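Side-chain contacts in CDP-archaeol synthase (Aeropyrum pernix K1, PDB 5GUF), which catalyses the magnesium-dependent transfer of a cytidylyl group from CTP to a geranylgeranylated glycerol phosphate, making CDP-archaeol for archaeal membrane lipids: residues A24-A27 / N28-V32; R116-P119 / L120-L124; R10-N13 / I14-I18. All blocks are in the same frame, centred on the assembly; numbering follows the deposited sequence.

Contact 1 of 3, residues A24-A27 / N28-V32; sequences AMIA and NATPV. With CTP (cytidine-5'-triphosphate), chain B.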
loop_
_atom_site.group_PDB
_atom_site.type_symbol
_atom_site.label_atom_id
_atom_site.label_comp_id
_atom_site.label_asym_id
_atom_site.label_seq_id
_atom_site.Cartn_x
_atom_site.Cartn_y
_atom_site.Cartn_z
ATOM N N ALA A 24 18.567 1.869 -3.437
ATOM C CA ALA A 24 17.462 0.932 -3.631
ATOM C C ALA A 24 16.615 1.321 -4.841
ATOM O O ALA A 24 16.260 0.471 -5.664
ATOM C CB ALA A 24 16.601 0.881 -2.366
ATOM N N MET A 25 16.260 2.606 -4.943
ATOM C CA MET A 25 15.542 3.109 -6.109
ATOM C C MET A 25 16.289 2.771 -7.395
ATOM O O MET A 25 15.689 2.346 -8.389
ATOM C CB MET A 25 15.360 4.621 -5.994
ATOM C CG MET A 25 14.282 5.054 -5.018
ATOM S SD MET A 25 14.119 6.855 -4.944
ATOM C CE MET A 25 15.143 7.234 -3.535
ATOM N N ILE A 26 17.613 2.940 -7.379
ATOM C CA ILE A 26 18.411 2.656 -8.560
ATOM C C ILE A 26 18.527 1.152 -8.782
ATOM O O ILE A 26 18.483 0.678 -9.920
ATOM C CB ILE A 26 19.784 3.344 -8.450
ATOM C CG1 ILE A 26 19.612 4.820 -8.816
ATOM C CG2 ILE A 26 20.776 2.705 -9.398
ATOM C CD1 ILE A 26 20.703 5.718 -8.328
ATOM N N ALA A 27 18.661 0.376 -7.707
ATOM C CA ALA A 27 18.639 -1.075 -7.858
ATOM C C ALA A 27 17.306 -1.542 -8.426
ATOM O O ALA A 27 17.265 -2.444 -9.264
ATOM C CB ALA A 27 18.913 -1.757 -6.518
ATOM N N ASN A 28 16.208 -0.914 -8.006
ATOM C CA ASN A 28 14.892 -1.348 -8.450
ATOM C C ASN A 28 14.614 -0.968 -9.899
ATOM O O ASN A 28 13.861 -1.670 -10.582
ATOM C CB ASN A 28 13.823 -0.753 -7.542
ATOM C CG ASN A 28 12.434 -1.073 -8.002
ATOM O OD1 ASN A 28 12.052 -2.237 -8.093
ATOM N ND2 ASN A 28 11.669 -0.040 -8.322
ATOM N N ALA A 29 15.200 0.135 -10.378
ATOM C CA ALA A 29 14.897 0.665 -11.704
ATOM C C ALA A 29 15.788 0.092 -12.796
ATOM O O ALA A 29 15.389 0.081 -13.962
ATOM C CB ALA A 29 15.024 2.193 -11.704
ATOM N N THR A 30 16.979 -0.372 -12.454
ATOM C CA THR A 30 17.962 -0.826 -13.434
ATOM C C THR A 30 17.552 -2.070 -14.231
ATOM O O THR A 30 17.843 -2.128 -15.435
ATOM C CB THR A 30 19.308 -1.034 -12.725
ATOM O OG1 THR A 30 19.771 0.232 -12.231
ATOM C CG2 THR A 30 20.357 -1.602 -13.670
ATOM N N PRO A 31 16.883 -3.071 -13.637
ATOM C CA PRO A 31 16.520 -4.265 -14.431
ATOM C C PRO A 31 15.583 -3.985 -15.607
ATOM O O PRO A 31 15.532 -4.796 -16.541
ATOM C CB PRO A 31 15.868 -5.195 -13.396
ATOM C CG PRO A 31 16.416 -4.742 -12.068
ATOM C CD PRO A 31 16.604 -3.265 -12.199
ATOM N N VAL A 32 14.872 -2.857 -15.621
ATOM C CA VAL A 32 13.969 -2.584 -16.733
ATOM C C VAL A 32 14.737 -2.202 -17.998
ATOM O O VAL A 32 14.199 -2.298 -19.107
ATOM C CB VAL A 32 12.965 -1.483 -16.341
ATOM C CG1 VAL A 32 12.436 -1.719 -14.943
ATOM C CG2 VAL A 32 13.616 -0.105 -16.449
HETATM N N1 CTP B . 13.444 -7.183 -14.373
HETATM C C2 CTP B . 14.404 -8.193 -14.414
HETATM N N3 CTP B . 14.882 -8.784 -13.254
HETATM C C4 CTP B . 14.438 -8.320 -12.025
HETATM C C5 CTP B . 13.508 -7.274 -11.978
HETATM C C6 CTP B . 12.893 -6.837 -13.156
HETATM O O2 CTP B . 14.841 -8.577 -15.496
HETATM N N4 CTP B . 14.903 -8.877 -10.909
HETATM C "C1'" CTP B . 13.013 -6.550 -15.655
HETATM C "C2'" CTP B . 12.060 -7.461 -16.413
HETATM O "O2'" CTP B . 12.228 -7.231 -17.795
HETATM C "C3'" CTP B . 10.705 -6.952 -16.000
HETATM C "C4'" CTP B . 10.970 -5.453 -15.965
HETATM O "O4'" CTP B . 12.309 -5.319 -15.492
HETATM O "O3'" CTP B . 9.718 -7.323 -16.925
HETATM C "C5'" CTP B . 9.952 -4.697 -15.110
HETATM O "O5'" CTP B . 10.048 -5.060 -13.749
HETATM P PA CTP B . 8.729 -5.504 -12.951
HETATM O O1A CTP B . 7.671 -4.462 -13.241
HETATM O O2A CTP B . 8.980 -5.660 -11.465
HETATM O O3A CTP B . 8.361 -6.938 -13.592
HETATM P PB CTP B . 6.961 -7.285 -14.313
HETATM O O1B CTP B . 7.211 -7.406 -15.802
HETATM O O2B CTP B . 5.884 -6.263 -14.060
HETATM O O3B CTP B . 6.583 -8.712 -13.647
HETATM P PG CTP B . 5.758 -8.861 -12.257
HETATM O O1G CTP B . 4.298 -9.026 -12.588
HETATM O O2G CTP B . 6.341 -10.047 -11.554
HETATM O O3G CTP B . 5.928 -7.651 -11.383
HETATM O O HOH W 1 12.807 2.859 -8.693
#
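With chi1 of Thr30 at -64°, its OG1 sits beside its own backbone N and turns back toward Ile26, four residues earlier. The hydroxyl OG1 of Thr30 donates to Ile26 O at 2.7 Å. The backbone N of Thr30 reaches the same Ile26 O at 3.1 Å, and the two donors come from opposite faces of the carbonyl plane. CG2 of Ile26 passes at a slant, 3.9 Å from OG1 of Thr30. In Asn28, CG lies anti to the backbone N (chi1 176°), and the amide ND2 donates to a water that in turn donates to Met25 O. The backbone bond from Asn28 N to Ala24 O, 2.7 Å long, continues the helix. One turn on, the pattern breaks, since Pro31 has no N-H and presents CD to Ala27 O at 3.1 Å instead. The far side of its ring bears on the substrate, with CB of Pro31 3.3 Å above N1 of the cytosine. Ala64 and Ala68 of helix 59-80 pack on Thr30. Chemically, a doubly gripped carbonyl secures the backbone just ahead of a proline that cannot donate, and the same proline gives the nucleotide an apolar surface in the CTP pocket.

Contact 2 of 3, residues R116-P119 / L120-L124; sequences RPAP and LLDQL. With K (potassium ion), chain F.
Asp122 bends back over Ala118, the residue four places earlier, and its side chain meets that residue at every step. CB lies 3.3 Å from Ala118 O. From there chi1 of -79° sets CG beside the backbone N of Asp122, likewise 3.3 Å from Ala118 O, swinging the carboxylate toward the N-H of Ala118. One oxygen, OD2, accepts from Ala118 N at 2.7 Å; the bond is nearly straight at 167°, but the donor stands well above the carboxylate plane. OD2 also touches CA of Pro117. The other oxygen, OD1, skirts CB of Ala118 at 3.7 Å, forms a salt bridge with Lys107 and takes a weak bond from a water bound to potassium. In the reverse direction, Ala118 O accepts from Asp122 N at 2.8 Å, closing a reciprocal pair at the start of helix 121-136. With an alanine here, the N-H of Ala118 and the ammonium of Lys107 would probably lose their carboxylate mate, and the loop would be set freer to move. Alongside, OE1 of Gln123 receives a weak bond from Leu120 N. Across the dimer, Pro119 and Leu121 pack on Leu121 and Pro119 of the second subunit. Because Asp122 O also makes a long potassium contact at 3.3 Å, one residue links the loop and helix start to the potassium site close to the bound CTP.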
loop_
_atom_site.group_PDB
_atom_site.type_symbol
_atom_site.label_atom_id
_atom_site.label_comp_id
_atom_site.label_asym_id
_atom_site.label_seq_id
_atom_site.Cartn_x
_atom_site.Cartn_y
_atom_site.Cartn_z
ATOM N N ARG A 116 1.021 -7.651 -15.185
ATOM C CA ARG A 116 -0.263 -6.999 -14.938
ATOM C C ARG A 116 -0.109 -6.133 -13.715
ATOM O O ARG A 116 0.595 -6.478 -12.821
ATOM C CB ARG A 116 -1.386 -8.004 -14.800
ATOM C CG ARG A 116 -2.441 -7.879 -15.865
ATOM C CD ARG A 116 -1.933 -8.188 -17.266
ATOM N NE ARG A 116 -1.672 -6.984 -18.060
ATOM C CZ ARG A 116 -2.393 -5.859 -18.027
ATOM N NH1 ARG A 116 -3.454 -5.742 -17.238
ATOM N NH2 ARG A 116 -2.047 -4.842 -18.794
ATOM N N PRO A 117 -0.755 -4.988 -13.685
ATOM C CA PRO A 117 -0.516 -4.033 -12.583
ATOM C C PRO A 117 -1.101 -4.488 -11.253
ATOM O O PRO A 117 -2.256 -4.909 -11.180
ATOM C CB PRO A 117 -1.199 -2.750 -13.072
ATOM C CG PRO A 117 -2.260 -3.241 -14.035
ATOM C CD PRO A 117 -1.701 -4.465 -14.686
ATOM N N ALA A 118 -0.286 -4.400 -10.199
ATOM C CA ALA A 118 -0.749 -4.450 -8.812
ATOM C C ALA A 118 -0.420 -3.097 -8.197
ATOM O O ALA A 118 0.664 -2.921 -7.618
ATOM C CB ALA A 118 -0.087 -5.584 -8.037
ATOM N N PRO A 119 -1.309 -2.107 -8.313
ATOM C CA PRO A 119 -0.964 -0.759 -7.845
ATOM C C PRO A 119 -0.687 -0.762 -6.347
ATOM O O PRO A 119 -1.211 -1.592 -5.598
ATOM C CB PRO A 119 -2.210 0.065 -8.189
ATOM C CG PRO A 119 -3.311 -0.915 -8.105
ATOM C CD PRO A 119 -2.737 -2.212 -8.646
ATOM N N LEU A 120 0.169 0.168 -5.927
ATOM C CA LEU A 120 0.736 0.193 -4.582
ATOM C C LEU A 120 1.797 -0.892 -4.420
ATOM O O LEU A 120 2.970 -0.567 -4.234
ATOM C CB LEU A 120 -0.343 0.063 -3.505
ATOM C CG LEU A 120 -1.237 1.285 -3.295
ATOM C CD1 LEU A 120 -1.898 1.193 -1.919
ATOM C CD2 LEU A 120 -0.484 2.634 -3.481
ATOM N N LEU A 121 1.415 -2.173 -4.503
ATOM C CA LEU A 121 2.395 -3.241 -4.309
ATOM C C LEU A 121 3.540 -3.150 -5.318
ATOM O O LEU A 121 4.710 -3.288 -4.943
ATOM C CB LEU A 121 1.717 -4.611 -4.394
ATOM C CG LEU A 121 2.630 -5.843 -4.249
ATOM C CD1 LEU A 121 3.335 -5.874 -2.875
ATOM C CD2 LEU A 121 1.887 -7.150 -4.490
ATOM N N ASP A 122 3.222 -2.916 -6.602
ATOM C CA ASP A 122 4.255 -2.795 -7.633
ATOM C C ASP A 122 5.217 -1.645 -7.345
ATOM O O ASP A 122 6.378 -1.685 -7.760
ATOM C CB ASP A 122 3.619 -2.565 -9.010
ATOM C CG ASP A 122 3.080 -3.845 -9.646
ATOM O OD1 ASP A 122 3.414 -4.947 -9.158
ATOM O OD2 ASP A 122 2.293 -3.738 -10.624
ATOM N N GLN A 123 4.755 -0.598 -6.673
ATOM C CA GLN A 123 5.609 0.560 -6.472
ATOM C C GLN A 123 6.331 0.535 -5.131
ATOM O O GLN A 123 7.339 1.222 -4.980
ATOM C CB GLN A 123 4.796 1.853 -6.580
ATOM C CG GLN A 123 4.192 2.135 -7.948
ATOM C CD GLN A 123 2.929 1.325 -8.226
ATOM O OE1 GLN A 123 2.172 0.976 -7.310
ATOM N NE2 GLN A 123 2.699 1.019 -9.502
ATOM N N LEU A 124 5.869 -0.254 -4.167
ATOM C CA LEU A 124 6.367 -0.150 -2.808
ATOM C C LEU A 124 7.105 -1.390 -2.307
ATOM O O LEU A 124 7.809 -1.293 -1.293
ATOM C CB LEU A 124 5.209 0.183 -1.861
ATOM C CG LEU A 124 4.684 1.612 -2.033
ATOM C CD1 LEU A 124 3.654 1.944 -0.967
ATOM C CD2 LEU A 124 5.835 2.626 -2.011
HETATM K K K F . 7.842 -4.181 -9.393
HETATM O O HOH W 2 5.819 -5.409 -11.088
HETATM O O HOH W 3 9.583 -2.865 -8.067
HETATM O O HOH W 4 7.495 -6.964 -8.227
#

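Contact 3 of 3, residues R10-N13 / I14-I18; sequences RIDN and ILEAI. With MG (magnesium ion), chain D.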
loop_
_atom_site.group_PDB
_atom_site.type_symbol
_atom_site.label_atom_id
_atom_site.label_comp_id
_atom_site.label_asym_id
_atom_site.label_seq_id
_atom_site.Cartn_x
_atom_site.Cartn_y
_atom_site.Cartn_z
ATOM N N ARG A 10 19.449 8.132 12.656
ATOM C CA ARG A 10 18.048 8.456 12.859
ATOM C C ARG A 10 17.529 9.126 11.592
ATOM O O ARG A 10 17.758 10.315 11.359
ATOM C CB ARG A 10 17.877 9.350 14.079
ATOM C CG ARG A 10 16.437 9.674 14.355
ATOM C CD ARG A 10 16.310 10.608 15.546
ATOM N NE ARG A 10 15.062 10.367 16.262
ATOM C CZ ARG A 10 14.027 11.194 16.230
ATOM N NH1 ARG A 10 14.096 12.311 15.513
ATOM N NH2 ARG A 10 12.926 10.902 16.910
ATOM N N ILE A 11 16.820 8.360 10.773
ATOM C CA ILE A 11 16.256 8.863 9.522
ATOM C C ILE A 11 15.027 9.687 9.886
ATOM O O ILE A 11 13.957 9.135 10.159
ATOM C CB ILE A 11 15.904 7.728 8.560
ATOM C CG1 ILE A 11 17.088 6.774 8.481
ATOM C CG2 ILE A 11 15.494 8.293 7.190
ATOM C CD1 ILE A 11 18.346 7.447 7.985
ATOM N N ASP A 12 15.169 11.013 9.861
ATOM C CA ASP A 12 14.113 11.884 10.357
ATOM C C ASP A 12 13.866 13.082 9.456
ATOM O O ASP A 12 13.203 14.029 9.882
ATOM C CB ASP A 12 14.426 12.362 11.790
ATOM C CG ASP A 12 15.856 12.894 11.947
ATOM O OD1 ASP A 12 16.546 13.165 10.936
ATOM O OD2 ASP A 12 16.292 13.047 13.110
ATOM N N ASN A 13 14.364 13.080 8.229
ATOM C CA ASN A 13 13.903 14.061 7.266
ATOM C C ASN A 13 13.951 13.428 5.883
ATOM O O ASN A 13 14.698 12.473 5.649
ATOM C CB ASN A 13 14.723 15.359 7.348
ATOM C CG ASN A 13 16.101 15.212 6.776
ATOM O OD1 ASN A 13 16.303 15.352 5.569
ATOM N ND2 ASN A 13 17.062 14.916 7.633
ATOM N N ILE A 14 13.142 13.975 4.971
ATOM C CA ILE A 14 12.865 13.300 3.706
ATOM C C ILE A 14 14.087 13.292 2.806
ATOM O O ILE A 14 14.288 12.340 2.043
ATOM C CB ILE A 14 11.650 13.929 2.996
ATOM C CG1 ILE A 14 11.287 13.124 1.744
ATOM C CG2 ILE A 14 11.930 15.368 2.605
ATOM C CD1 ILE A 14 10.960 11.657 2.023
ATOM N N LEU A 15 14.932 14.324 2.881
ATOM C CA LEU A 15 16.144 14.331 2.070
ATOM C C LEU A 15 17.121 13.260 2.537
ATOM O O LEU A 15 17.768 12.595 1.714
ATOM C CB LEU A 15 16.793 15.712 2.108
ATOM C CG LEU A 15 18.189 15.811 1.477
ATOM C CD1 LEU A 15 18.170 15.313 0.046
ATOM C CD2 LEU A 15 18.751 17.252 1.549
ATOM N N GLU A 16 17.220 13.062 3.854
ATOM C CA GLU A 16 18.090 12.023 4.393
ATOM C C GLU A 16 17.564 10.638 4.027
ATOM O O GLU A 16 18.339 9.747 3.662
ATOM C CB GLU A 16 18.217 12.226 5.913
ATOM C CG GLU A 16 18.924 11.139 6.729
ATOM C CD GLU A 16 19.134 11.558 8.207
ATOM O OE1 GLU A 16 20.259 11.410 8.741
ATOM O OE2 GLU A 16 18.169 12.054 8.829
ATOM N N ALA A 17 16.244 10.451 4.070
ATOM C CA ALA A 17 15.669 9.203 3.577
ATOM C C ALA A 17 15.946 9.029 2.094
ATOM O O ALA A 17 16.219 7.918 1.628
ATOM C CB ALA A 17 14.162 9.173 3.836
ATOM N N ILE A 18 15.883 10.120 1.333
ATOM C CA ILE A 18 16.072 9.989 -0.103
ATOM C C ILE A 18 17.513 9.617 -0.408
ATOM O O ILE A 18 17.771 8.798 -1.298
ATOM C CB ILE A 18 15.622 11.276 -0.808
ATOM C CG1 ILE A 18 14.093 11.284 -0.925
ATOM C CG2 ILE A 18 16.287 11.411 -2.166
ATOM C CD1 ILE A 18 13.507 12.654 -1.197
HETATM MG MG MG D . 18.863 12.152 10.953
HETATM O O HOH W 5 18.751 13.153 13.266
HETATM O O HOH W 6 19.043 13.923 10.759
#
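Asp12 and Glu16 meet through a shared magnesium ion, their carboxylate planes 41° apart. OE2 of Glu16 binds the magnesium at 2.2 Å, with OE1 farther off at 2.7 Å. OD1 of Asp12 binds at 2.5 Å, while Arg10 contributes its backbone O and Asp8 and waters complete the site. Glu16 reaches the ion with CG anti to its backbone N (chi1 172°) and an extended chain. Hydrogen bonds fasten the start of the helix. OD1 of Asn13 accepts from Glu16 N at 3.0 Å, the donor lying above the amide plane, and Asn13 O takes Ala17 N as the first helical bond. Asp12 N adds a long, weak bond to OE2 of Glu16. A salt bridge at 3.3 Å joins Arg10 NH1 to Asp12 OD2, the oxygen that does not bind the metal; its hydrogen bond is weak. Apolar contact closes the inner side: CG2 of Ile11 meets CB of Ala17 at 3.7 Å, CD1 of Ile11 passes obliquely by CG of Glu16, and Trp141 of the paired strand packs on Ile11 and Ala17. The whole is an asparagine N-cap that starts helix 14-29, merged with a carboxylate-rich magnesium site well away from the bound CTP.

Contacts 1 and 3 share helix 14-29, contact 3 at its start and contact 1 at its far end, and they touch where Met25 CE packs against Ile18 O. Both are partly buried, though the centre of contact 1 is about 7 Å from the centre of the chain, that of contact 3 about 17 Å. Contact 2 is a surface contact that begins helix 121-136 and meets the second subunit. The chemistry follows position: neutral carbonyl, hydroxyl and proline groups inside contact 1, carboxylates and cations in contacts 2 and 3. Contacts 1 and 2 approach the same CTP from different elements, whereas contact 3 holds its own magnesium at the opposite end of the first helix.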